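Local coordinates for chitinase A (Cycas revoluta, PDB 4MNK), which probably hydrolyses chitin as a family 18 glycoside hydrolase and here holds N-acetylglucosamine sugars in its binding pocket, at residues A12-E17 and S329-I334; V7-A12 and H30-F35; D305-V310 and A336-I341. One frame throughout, in Å; residues are numbered along the deposited sequence.

Interaction 1. Residues A12-E17 and S329-I334. With NAG (2-acetamido-2-deoxy-beta-D-glucopyranose), chain B; NAG (2-acetamido-2-deoxy-beta-D-glucopyranose), chain C.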
loop_
_atom_site.group_PDB
_atom_site.type_symbol
_atom_site.label_atom_id
_atom_site.label_comp_id
_atom_site.label_asym_id
_atom_site.label_seq_id
_atom_site.Cartn_x
_atom_site.Cartn_y
_atom_site.Cartn_z
ATOM N N ALA A 12 -4.363 -7.499 -9.499
ATOM C CA ALA A 12 -4.770 -8.299 -10.654
ATOM C C ALA A 12 -5.482 -9.612 -10.302
ATOM O O ALA A 12 -6.282 -10.105 -11.095
ATOM C CB ALA A 12 -3.583 -8.555 -11.565
ATOM N N TYR A 13 -5.211 -10.156 -9.114
ATOM C CA TYR A 13 -5.843 -11.410 -8.675
ATOM C C TYR A 13 -7.368 -11.305 -8.623
ATOM O O TYR A 13 -8.065 -12.318 -8.693
ATOM C CB TYR A 13 -5.292 -11.881 -7.310
ATOM C CG TYR A 13 -5.836 -11.142 -6.091
ATOM C CD1 TYR A 13 -7.157 -11.319 -5.669
ATOM C CD2 TYR A 13 -5.024 -10.284 -5.349
ATOM C CE1 TYR A 13 -7.662 -10.645 -4.565
ATOM C CE2 TYR A 13 -5.519 -9.610 -4.233
ATOM C CZ TYR A 13 -6.840 -9.793 -3.850
ATOM O OH TYR A 13 -7.352 -9.131 -2.755
ATOM N N SER A 14 -7.876 -10.079 -8.500
ATOM C CA SER A 14 -9.299 -9.853 -8.257
ATOM C C SER A 14 -10.130 -9.678 -9.527
ATOM O O SER A 14 -11.329 -9.414 -9.445
ATOM C CB SER A 14 -9.489 -8.643 -7.333
ATOM O OG SER A 14 -9.175 -7.428 -7.999
ATOM N N VAL A 15 -9.501 -9.851 -10.688
ATOM C CA VAL A 15 -10.117 -9.503 -11.978
ATOM C C VAL A 15 -11.516 -10.097 -12.237
ATOM O O VAL A 15 -12.386 -9.405 -12.769
ATOM C CB VAL A 15 -9.148 -9.776 -13.172
ATOM C CG1 VAL A 15 -8.940 -11.275 -13.407
ATOM C CG2 VAL A 15 -9.630 -9.075 -14.442
ATOM N N SER A 16 -11.731 -11.353 -11.847
ATOM C CA SER A 16 -13.007 -12.029 -12.113
ATOM C C SER A 16 -14.160 -11.469 -11.276
ATOM O O SER A 16 -15.289 -11.368 -11.759
ATOM C CB SER A 16 -12.886 -13.543 -11.910
ATOM O OG SER A 16 -11.929 -14.105 -12.790
ATOM N N GLU A 17 -13.872 -11.103 -10.028
ATOM C CA GLU A 17 -14.899 -10.571 -9.128
ATOM C C GLU A 17 -14.947 -9.042 -9.107
ATOM O O GLU A 17 -15.994 -8.457 -8.833
ATOM C CB GLU A 17 -14.755 -11.143 -7.710
ATOM C CG GLU A 17 -13.382 -10.975 -7.071
ATOM C CD GLU A 17 -13.225 -11.749 -5.766
ATOM O OE1 GLU A 17 -12.141 -11.653 -5.152
ATOM O OE2 GLU A 17 -14.169 -12.456 -5.351
ATOM N N SER A 329 -6.859 -2.542 -0.572
ATOM C CA SER A 329 -6.840 -2.470 -2.033
ATOM C C SER A 329 -8.287 -2.267 -2.488
ATOM O O SER A 329 -9.224 -2.679 -1.793
ATOM C CB SER A 329 -6.236 -3.744 -2.643
ATOM O OG SER A 329 -6.901 -4.924 -2.209
ATOM N N VAL A 330 -8.475 -1.638 -3.645
ATOM C CA VAL A 330 -9.789 -1.092 -4.013
ATOM C C VAL A 330 -10.891 -2.128 -4.255
ATOM O O VAL A 330 -12.072 -1.809 -4.131
ATOM C CB VAL A 330 -9.703 -0.083 -5.192
ATOM C CG1 VAL A 330 -8.808 1.092 -4.820
ATOM C CG2 VAL A 330 -9.217 -0.757 -6.475
ATOM N N ASN A 331 -10.504 -3.356 -4.588
ATOM C CA ASN A 331 -11.456 -4.457 -4.740
ATOM C C ASN A 331 -12.132 -4.845 -3.426
ATOM O O ASN A 331 -13.160 -5.519 -3.434
ATOM C CB ASN A 331 -10.764 -5.685 -5.336
ATOM C CG ASN A 331 -9.668 -6.228 -4.438
ATOM O OD1 ASN A 331 -9.690 -7.390 -4.030
ATOM N ND2 ASN A 331 -8.710 -5.382 -4.112
ATOM N N GLN A 332 -11.556 -4.416 -2.305
ATOM C CA GLN A 332 -12.046 -4.802 -0.978
ATOM C C GLN A 332 -13.176 -3.916 -0.446
ATOM O O GLN A 332 -13.751 -4.208 0.606
ATOM C CB GLN A 332 -10.886 -4.833 0.015
ATOM C CG GLN A 332 -9.809 -5.861 -0.298
ATOM C CD GLN A 332 -8.567 -5.684 0.562
ATOM O OE1 GLN A 332 -8.210 -4.564 0.948
ATOM N NE2 GLN A 332 -7.897 -6.786 0.862
ATOM N N ASP A 333 -13.474 -2.835 -1.166
ATOM C CA ASP A 333 -14.580 -1.936 -0.844
ATOM C C ASP A 333 -15.371 -1.748 -2.134
ATOM O O ASP A 333 -15.215 -0.746 -2.845
ATOM C CB ASP A 333 -14.036 -0.605 -0.309
ATOM C CG ASP A 333 -15.123 0.337 0.202
ATOM O OD1 ASP A 333 -16.332 0.105 -0.027
ATOM O OD2 ASP A 333 -14.746 1.340 0.840
ATOM N N ILE A 334 -16.209 -2.732 -2.440
ATOM C CA ILE A 334 -16.844 -2.805 -3.759
ATOM C C ILE A 334 -17.760 -1.618 -4.062
ATOM O O ILE A 334 -17.886 -1.217 -5.219
ATOM C CB ILE A 334 -17.538 -4.175 -4.025
ATOM C CG1 ILE A 334 -18.730 -4.400 -3.090
ATOM C CG2 ILE A 334 -16.524 -5.319 -3.924
ATOM C CD1 ILE A 334 -19.645 -5.539 -3.518
HETATM C C1 NAG B . -3.307 -12.817 -2.987
HETATM C C2 NAG B . -2.701 -14.073 -3.616
HETATM C C3 NAG B . -3.693 -14.781 -4.541
HETATM C C4 NAG B . -5.081 -14.913 -3.915
HETATM C C5 NAG B . -5.535 -13.588 -3.297
HETATM C C6 NAG B . -6.876 -13.708 -2.574
HETATM C C7 NAG B . -0.264 -13.901 -3.851
HETATM C C8 NAG B . 0.869 -13.516 -4.756
HETATM N N2 NAG B . -1.491 -13.747 -4.353
HETATM O O3 NAG B . -3.198 -16.064 -4.857
HETATM O O4 NAG B . -5.994 -15.325 -4.909
HETATM O O5 NAG B . -4.555 -13.120 -2.389
HETATM O O6 NAG B . -6.725 -14.429 -1.370
HETATM O O7 NAG B . -0.031 -14.325 -2.717
HETATM C C1 NAG C . -1.761 -8.804 0.033
HETATM C C2 NAG C . -3.189 -9.330 0.125
HETATM C C3 NAG C . -3.269 -10.758 -0.406
HETATM C C4 NAG C . -2.601 -10.909 -1.778
HETATM C C5 NAG C . -1.259 -10.164 -1.861
HETATM C C6 NAG C . -0.767 -10.052 -3.304
HETATM C C7 NAG C . -4.589 -8.388 1.891
HETATM C C8 NAG C . -4.990 -8.460 3.334
HETATM N N2 NAG C . -3.676 -9.274 1.492
HETATM O O3 NAG C . -4.627 -11.135 -0.491
HETATM O O4 NAG C . -2.372 -12.282 -2.031
HETATM O O5 NAG C . -1.335 -8.856 -1.315
HETATM O O6 NAG C . -1.617 -9.204 -4.048
HETATM O O7 NAG C . -5.097 -7.545 1.151
HETATM O O HOH W 1 -5.723 -7.396 -1.635
HETATM O O HOH W 2 -9.227 -9.360 -0.057
HETATM O O HOH W 3 -11.874 -9.115 -4.509
#
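The Y13 ring and the N331 amide cross at about a right angle, their planes 84° apart, with Y13 OH 3.2 Å from N331 OD1. One face of the ring serves as a platform for the chain B sugar, whose C5 stands over the ring centre. At the edge, in the ring plane, a water 2.6 Å from Y13 OH also bonds S329 OG and donates to O7 of the chain C sugar. That acetamide oxygen takes a second bond from Q332, NE2 to O7 being 2.9 Å, while S329 N donates to Q332 OE1 from above its carbonyl plane and so helps fix the amide's rotation. N331 ND2 donates to S329 OG (2.7 Å), which orients the amide with OD1 toward the other segment, where S14 CB packs 3.5 Å from it and a water donates to both N331 OD1 and E17 OE1. S14 OG itself turns back to P11 O. The arrangement thus builds one wall of the sugar pocket from two loops of a TIM barrel. These loops leave the adjacent parallel strands 5-11 and 324-328, and Q332 also packs on F241 of strand 234-247.

Interaction 2. Residues V7-A12 and H30-F35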
loop_
_atom_site.group_PDB
_atom_site.type_symbol
_atom_site.label_atom_id
_atom_site.label_comp_id
_atom_site.label_asym_id
_atom_site.label_seq_id
_atom_site.Cartn_x
_atom_site.Cartn_y
_atom_site.Cartn_z
ATOM N N VAL A 7 -4.861 7.955 -3.866
ATOM C CA VAL A 7 -4.245 6.802 -4.511
ATOM C C VAL A 7 -4.983 5.507 -4.176
ATOM O O VAL A 7 -5.403 5.297 -3.038
ATOM C CB VAL A 7 -2.749 6.701 -4.116
ATOM C CG1 VAL A 7 -2.086 5.510 -4.766
ATOM C CG2 VAL A 7 -2.008 7.975 -4.499
ATOM N N GLY A 8 -5.151 4.646 -5.177
ATOM C CA GLY A 8 -5.767 3.338 -4.970
ATOM C C GLY A 8 -4.992 2.236 -5.659
ATOM O O GLY A 8 -4.510 2.420 -6.779
ATOM N N PHE A 9 -4.878 1.093 -4.988
ATOM C CA PHE A 9 -4.226 -0.086 -5.551
ATOM C C PHE A 9 -5.257 -1.110 -5.993
ATOM O O PHE A 9 -6.128 -1.497 -5.208
ATOM C CB PHE A 9 -3.317 -0.739 -4.509
ATOM C CG PHE A 9 -2.011 -0.032 -4.310
ATOM C CD1 PHE A 9 -1.930 1.094 -3.495
ATOM C CD2 PHE A 9 -0.853 -0.499 -4.925
ATOM C CE1 PHE A 9 -0.720 1.753 -3.309
ATOM C CE2 PHE A 9 0.364 0.151 -4.739
ATOM C CZ PHE A 9 0.427 1.280 -3.928
ATOM N N TRP A 10 -5.149 -1.551 -7.247
ATOM C CA TRP A 10 -5.983 -2.630 -7.774
ATOM C C TRP A 10 -5.128 -3.867 -8.004
ATOM O O TRP A 10 -4.196 -3.828 -8.810
ATOM C CB TRP A 10 -6.668 -2.225 -9.081
ATOM C CG TRP A 10 -7.527 -3.334 -9.626
ATOM C CD1 TRP A 10 -8.775 -3.679 -9.199
ATOM C CD2 TRP A 10 -7.187 -4.263 -10.669
ATOM N NE1 TRP A 10 -9.241 -4.754 -9.918
ATOM C CE2 TRP A 10 -8.287 -5.135 -10.825
ATOM C CE3 TRP A 10 -6.062 -4.440 -11.489
ATOM C CZ2 TRP A 10 -8.301 -6.170 -11.769
ATOM C CZ3 TRP A 10 -6.076 -5.470 -12.429
ATOM C CH2 TRP A 10 -7.191 -6.319 -12.560
ATOM N N PRO A 11 -5.444 -4.973 -7.308
ATOM C CA PRO A 11 -4.661 -6.184 -7.487
ATOM C C PRO A 11 -5.233 -7.072 -8.589
ATOM O O PRO A 11 -6.436 -7.362 -8.607
ATOM C CB PRO A 11 -4.762 -6.857 -6.122
ATOM C CG PRO A 11 -6.111 -6.453 -5.607
ATOM C CD PRO A 11 -6.494 -5.152 -6.287
ATOM N N ALA A 12 -4.363 -7.499 -9.499
ATOM C CA ALA A 12 -4.770 -8.299 -10.654
ATOM C C ALA A 12 -5.482 -9.612 -10.302
ATOM O O ALA A 12 -6.282 -10.105 -11.095
ATOM C CB ALA A 12 -3.583 -8.555 -11.565
ATOM N N HIS A 30 -4.665 8.786 -8.783
ATOM C CA HIS A 30 -3.712 7.781 -9.265
ATOM C C HIS A 30 -4.178 6.386 -8.895
ATOM O O HIS A 30 -4.590 6.140 -7.756
ATOM C CB HIS A 30 -2.311 8.032 -8.697
ATOM C CG HIS A 30 -1.725 9.347 -9.108
ATOM N ND1 HIS A 30 -2.102 10.540 -8.531
ATOM C CD2 HIS A 30 -0.812 9.657 -10.057
ATOM C CE1 HIS A 30 -1.436 11.530 -9.100
ATOM N NE2 HIS A 30 -0.646 11.021 -10.029
ATOM N N LEU A 31 -4.122 5.480 -9.867
ATOM C CA LEU A 31 -4.495 4.087 -9.649
ATOM C C LEU A 31 -3.347 3.175 -10.044
ATOM O O LEU A 31 -2.759 3.328 -11.117
ATOM C CB LEU A 31 -5.765 3.734 -10.422
ATOM C CG LEU A 31 -7.055 4.336 -9.864
ATOM C CD1 LEU A 31 -8.162 4.268 -10.902
ATOM C CD2 LEU A 31 -7.466 3.647 -8.565
ATOM N N TYR A 32 -3.029 2.237 -9.159
ATOM C CA TYR A 32 -1.919 1.321 -9.359
ATOM C C TYR A 32 -2.413 -0.059 -9.763
ATOM O O TYR A 32 -3.401 -0.566 -9.217
ATOM C CB TYR A 32 -1.115 1.167 -8.071
ATOM C CG TYR A 32 -0.225 2.321 -7.653
ATOM C CD1 TYR A 32 -0.717 3.622 -7.509
ATOM C CD2 TYR A 32 1.106 2.090 -7.332
ATOM C CE1 TYR A 32 0.117 4.662 -7.092
ATOM C CE2 TYR A 32 1.931 3.114 -6.904
ATOM C CZ TYR A 32 1.437 4.392 -6.787
ATOM O OH TYR A 32 2.274 5.392 -6.356
ATOM N N TYR A 33 -1.702 -0.659 -10.713
ATOM C CA TYR A 33 -1.862 -2.062 -11.072
ATOM C C TYR A 33 -0.846 -2.864 -10.261
ATOM O O TYR A 33 0.355 -2.607 -10.344
ATOM C CB TYR A 33 -1.602 -2.230 -12.569
ATOM C CG TYR A 33 -1.808 -3.622 -13.127
ATOM C CD1 TYR A 33 -2.918 -3.910 -13.914
ATOM C CD2 TYR A 33 -0.880 -4.641 -12.898
ATOM C CE1 TYR A 33 -3.115 -5.176 -14.444
ATOM C CE2 TYR A 33 -1.074 -5.919 -13.424
ATOM C CZ TYR A 33 -2.194 -6.173 -14.197
ATOM O OH TYR A 33 -2.401 -7.428 -14.732
ATOM N N ALA A 34 -1.329 -3.832 -9.484
ATOM C CA ALA A 34 -0.476 -4.667 -8.631
ATOM C C ALA A 34 -0.654 -6.143 -9.009
ATOM O O ALA A 34 -1.768 -6.649 -8.916
ATOM C CB ALA A 34 -0.837 -4.444 -7.162
ATOM N N PHE A 35 0.392 -6.860 -9.435
ATOM C CA PHE A 35 1.782 -6.420 -9.534
ATOM C C PHE A 35 2.410 -6.999 -10.799
ATOM O O PHE A 35 2.043 -8.092 -11.251
ATOM C CB PHE A 35 2.612 -6.966 -8.365
ATOM C CG PHE A 35 2.206 -6.454 -7.013
ATOM C CD1 PHE A 35 2.680 -5.233 -6.547
ATOM C CD2 PHE A 35 1.386 -7.218 -6.185
ATOM C CE1 PHE A 35 2.316 -4.759 -5.287
ATOM C CE2 PHE A 35 1.024 -6.760 -4.920
ATOM C CZ PHE A 35 1.485 -5.527 -4.472
#
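F9 and Y32 each set CG anti to the carbonyl carbon (chi1 -78° and -74°), and their side chains lie side by side, pointing the same way. The rings meet obliquely, planes at 36°, with F9 CE2 3.3 Å from Y32 CD2; Y32 CB makes a CH-pi contact over the F9 face. V7 CG1 presses on the Y32 ring as well, 3.3 Å from CE1. On the opposite face of the sheet, W10 and Y33 both place CG anti to the backbone N, and Y33 CE1 comes in plane to the edge of the indole, 3.6 Å from W10 CZ3. Just past the strand, A12 CB packs 3.6 Å from Y33 OH, and L31 CD2 lies 4.0 Å from G8 CA.

Between the two layers runs regular parallel pairing. The backbone N of G8, W10 and A12 donates to the carbonyl O of H30, Y32 and A34 in turn, and the G8 and W10 carbonyls receive Y32 N and A34 N; W10 N to Y32 O is 2.8 Å. Beyond A34 a cis peptide leads to F35, a sugar-pocket residue, with A34 CB over the centre of its ring.

As in TIM barrels generally, the two faces have different surroundings. The face bearing F9 and Y32 looks into the barrel, where Y32 OH bonds T157 and N188 and F9 meets F326. The face bearing W10 and Y33 looks outward to helix 52-63, and W10 NE1 is bonded to F18 O. Laterally, strand 5-11 continues the parallel order to strand 324-328, and strand 30-36 to strand 70-77.

Interaction 3. Residues D305-V310 and A336-I341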
loop_
_atom_site.group_PDB
_atom_site.type_symbol
_atom_site.label_atom_id
_atom_site.label_comp_id
_atom_site.label_asym_id
_atom_site.label_seq_id
_atom_site.Cartn_x
_atom_site.Cartn_y
_atom_site.Cartn_z
ATOM N N ASP A 305 -10.887 -0.068 9.497
ATOM C CA ASP A 305 -11.231 1.338 9.370
ATOM C C ASP A 305 -12.638 1.494 8.821
ATOM O O ASP A 305 -13.025 0.808 7.871
ATOM C CB ASP A 305 -10.224 2.069 8.484
ATOM C CG ASP A 305 -8.979 2.471 9.244
ATOM O OD1 ASP A 305 -9.091 3.326 10.151
ATOM O OD2 ASP A 305 -7.894 1.931 8.944
ATOM N N ASN A 306 -13.407 2.388 9.433
ATOM C CA ASN A 306 -14.756 2.672 8.961
ATOM C C ASN A 306 -14.897 4.112 8.482
ATOM O O ASN A 306 -13.906 4.835 8.354
ATOM C CB ASN A 306 -15.818 2.292 10.008
ATOM C CG ASN A 306 -15.846 3.229 11.212
ATOM O OD1 ASN A 306 -15.069 4.179 11.319
ATOM N ND2 ASN A 306 -16.760 2.951 12.133
ATOM N N GLN A 307 -16.130 4.524 8.216
ATOM C CA GLN A 307 -16.403 5.846 7.677
ATOM C C GLN A 307 -15.822 6.957 8.562
ATOM O O GLN A 307 -15.201 7.904 8.070
ATOM C CB GLN A 307 -17.914 6.017 7.484
ATOM C CG GLN A 307 -18.541 5.065 6.439
ATOM C CD GLN A 307 -19.101 3.753 7.006
ATOM O OE1 GLN A 307 -18.488 3.089 7.850
ATOM N NE2 GLN A 307 -20.270 3.361 6.505
ATOM N N GLN A 308 -15.998 6.817 9.873
ATOM C CA GLN A 308 -15.492 7.798 10.827
ATOM C C GLN A 308 -13.965 7.804 10.921
ATOM O O GLN A 308 -13.344 8.866 10.861
ATOM C CB GLN A 308 -16.108 7.580 12.210
ATOM C CG GLN A 308 -15.742 8.660 13.213
ATOM C CD GLN A 308 -16.492 8.537 14.520
ATOM O OE1 GLN A 308 -17.208 7.563 14.759
ATOM N NE2 GLN A 308 -16.335 9.535 15.377
ATOM N N SER A 309 -13.358 6.629 11.064
ATOM C CA SER A 309 -11.905 6.581 11.219
ATOM C C SER A 309 -11.173 7.021 9.950
ATOM O O SER A 309 -10.129 7.659 10.039
ATOM C CB SER A 309 -11.421 5.215 11.715
ATOM O OG SER A 309 -11.582 4.210 10.735
ATOM N N VAL A 310 -11.729 6.710 8.777
ATOM C CA VAL A 310 -11.124 7.153 7.518
ATOM C C VAL A 310 -11.157 8.681 7.406
ATOM O O VAL A 310 -10.152 9.302 7.058
ATOM C CB VAL A 310 -11.764 6.468 6.283
ATOM C CG1 VAL A 310 -11.332 7.149 4.986
ATOM C CG2 VAL A 310 -11.385 4.997 6.246
ATOM N N ALA A 336 -17.169 1.371 -2.864
ATOM C CA ALA A 336 -16.295 2.541 -2.692
ATOM C C ALA A 336 -16.763 3.509 -1.594
ATOM O O ALA A 336 -16.704 4.732 -1.751
ATOM C CB ALA A 336 -16.088 3.273 -4.027
ATOM N N ILE A 337 -17.212 2.941 -0.477
ATOM C CA ILE A 337 -17.689 3.721 0.661
ATOM C C ILE A 337 -16.560 4.560 1.263
ATOM O O ILE A 337 -16.703 5.769 1.463
ATOM C CB ILE A 337 -18.311 2.799 1.748
ATOM C CG1 ILE A 337 -19.454 1.949 1.165
ATOM C CG2 ILE A 337 -18.744 3.600 2.988
ATOM C CD1 ILE A 337 -20.603 2.732 0.526
ATOM N N LEU A 338 -15.430 3.916 1.530
ATOM C CA LEU A 338 -14.320 4.600 2.178
ATOM C C LEU A 338 -13.551 5.541 1.240
ATOM O O LEU A 338 -13.192 6.642 1.652
ATOM C CB LEU A 338 -13.413 3.611 2.918
ATOM C CG LEU A 338 -14.133 2.768 3.980
ATOM C CD1 LEU A 338 -13.163 1.822 4.651
ATOM C CD2 LEU A 338 -14.838 3.638 5.020
ATOM N N PRO A 339 -13.321 5.135 -0.029
ATOM C CA PRO A 339 -12.753 6.129 -0.945
ATOM C C PRO A 339 -13.617 7.388 -1.124
ATOM O O PRO A 339 -13.072 8.474 -1.313
ATOM C CB PRO A 339 -12.607 5.348 -2.256
ATOM C CG PRO A 339 -12.383 3.945 -1.803
ATOM C CD PRO A 339 -13.316 3.790 -0.635
ATOM N N LYS A 340 -14.940 7.254 -1.045
ATOM C CA LYS A 340 -15.827 8.415 -1.137
ATOM C C LYS A 340 -15.659 9.383 0.038
ATOM O O LYS A 340 -15.486 10.585 -0.167
ATOM C CB LYS A 340 -17.290 7.984 -1.305
ATOM C CG LYS A 340 -18.315 9.125 -1.335
ATOM C CD LYS A 340 -18.076 10.115 -2.471
ATOM C CE LYS A 340 -19.219 11.116 -2.574
ATOM N NZ LYS A 340 -18.799 12.395 -3.216
ATOM N N ILE A 341 -15.706 8.844 1.253
ATOM C CA ILE A 341 -15.492 9.628 2.464
ATOM C C ILE A 341 -14.142 10.337 2.440
ATOM O O ILE A 341 -14.051 11.525 2.751
ATOM C CB ILE A 341 -15.605 8.741 3.707
ATOM C CG1 ILE A 341 -17.077 8.466 3.988
ATOM C CG2 ILE A 341 -14.947 9.406 4.903
ATOM C CD1 ILE A 341 -17.373 7.033 4.195
#
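L338 and V310 make the close-packed, buried side of this helix-to-helix contact, Q307 and I337 its more exposed margin. L338 places CG anti to the carbonyl carbon (chi1 -57°), and the two methyls beyond it divide the work: CD1 reaches D305 O at 3.4 Å, while CD2 lies against the backbone entering the other helix, 3.5 Å from N306 C. V310 adds CG2, 3.9 Å from L338 CD2. F271 of helix 271-279 and L240 of strand 234-247 also pack on L338.

At the partly exposed margin, Q307 CG lies 3.8 Å from I337 CG2, and the bend at chi2 turns the amide end so that NE2 also comes to 3.8 Å from that methyl. I341, in the conformer given of two, bridges from V310 to Q307, though the short approach of its CD1 is doubtful.

No hydrogen bond crosses between the segments. N306 and S309 form a capping box, with S309 N to N306 OD1 3.0 Å and nearly straight (172°), and N306 N to S309 OG 2.9 Å. S309 OG in turn donates to the anti lone pair of D305 OD1, whose carboxylate also salt-bridges K313. The chemistry implies apolar adhesion between two helices whose first turns find polar partners elsewhere, a capping box in one and the D333 carboxylate in the other, at the price of D305 O, buried under a methyl without a partner in the model.

Overall arrangement
From the N terminus, the chain first lays down 7-12 and, sharing A12, runs into 12-17; interaction 2 then closes the short loop before 30-35. Interaction 1 closes a far longer one, bringing the chain back after 311 intervening residues. It crosses interaction 2, since 7-12 starts before its span and 30-35 lies within it, and the two touch where V330 N meets F9 O at 2.8 Å. Interaction 3 opens at 305-310, still within that span, and closes at 336-341 beyond it, so it crosses interaction 1 but follows interaction 2 in series. Interactions 1 and 3 meet at the turn between 329-334 and helix 337-346. Together they link the first two barrel strands, the sugar-binding loops and the last two helices.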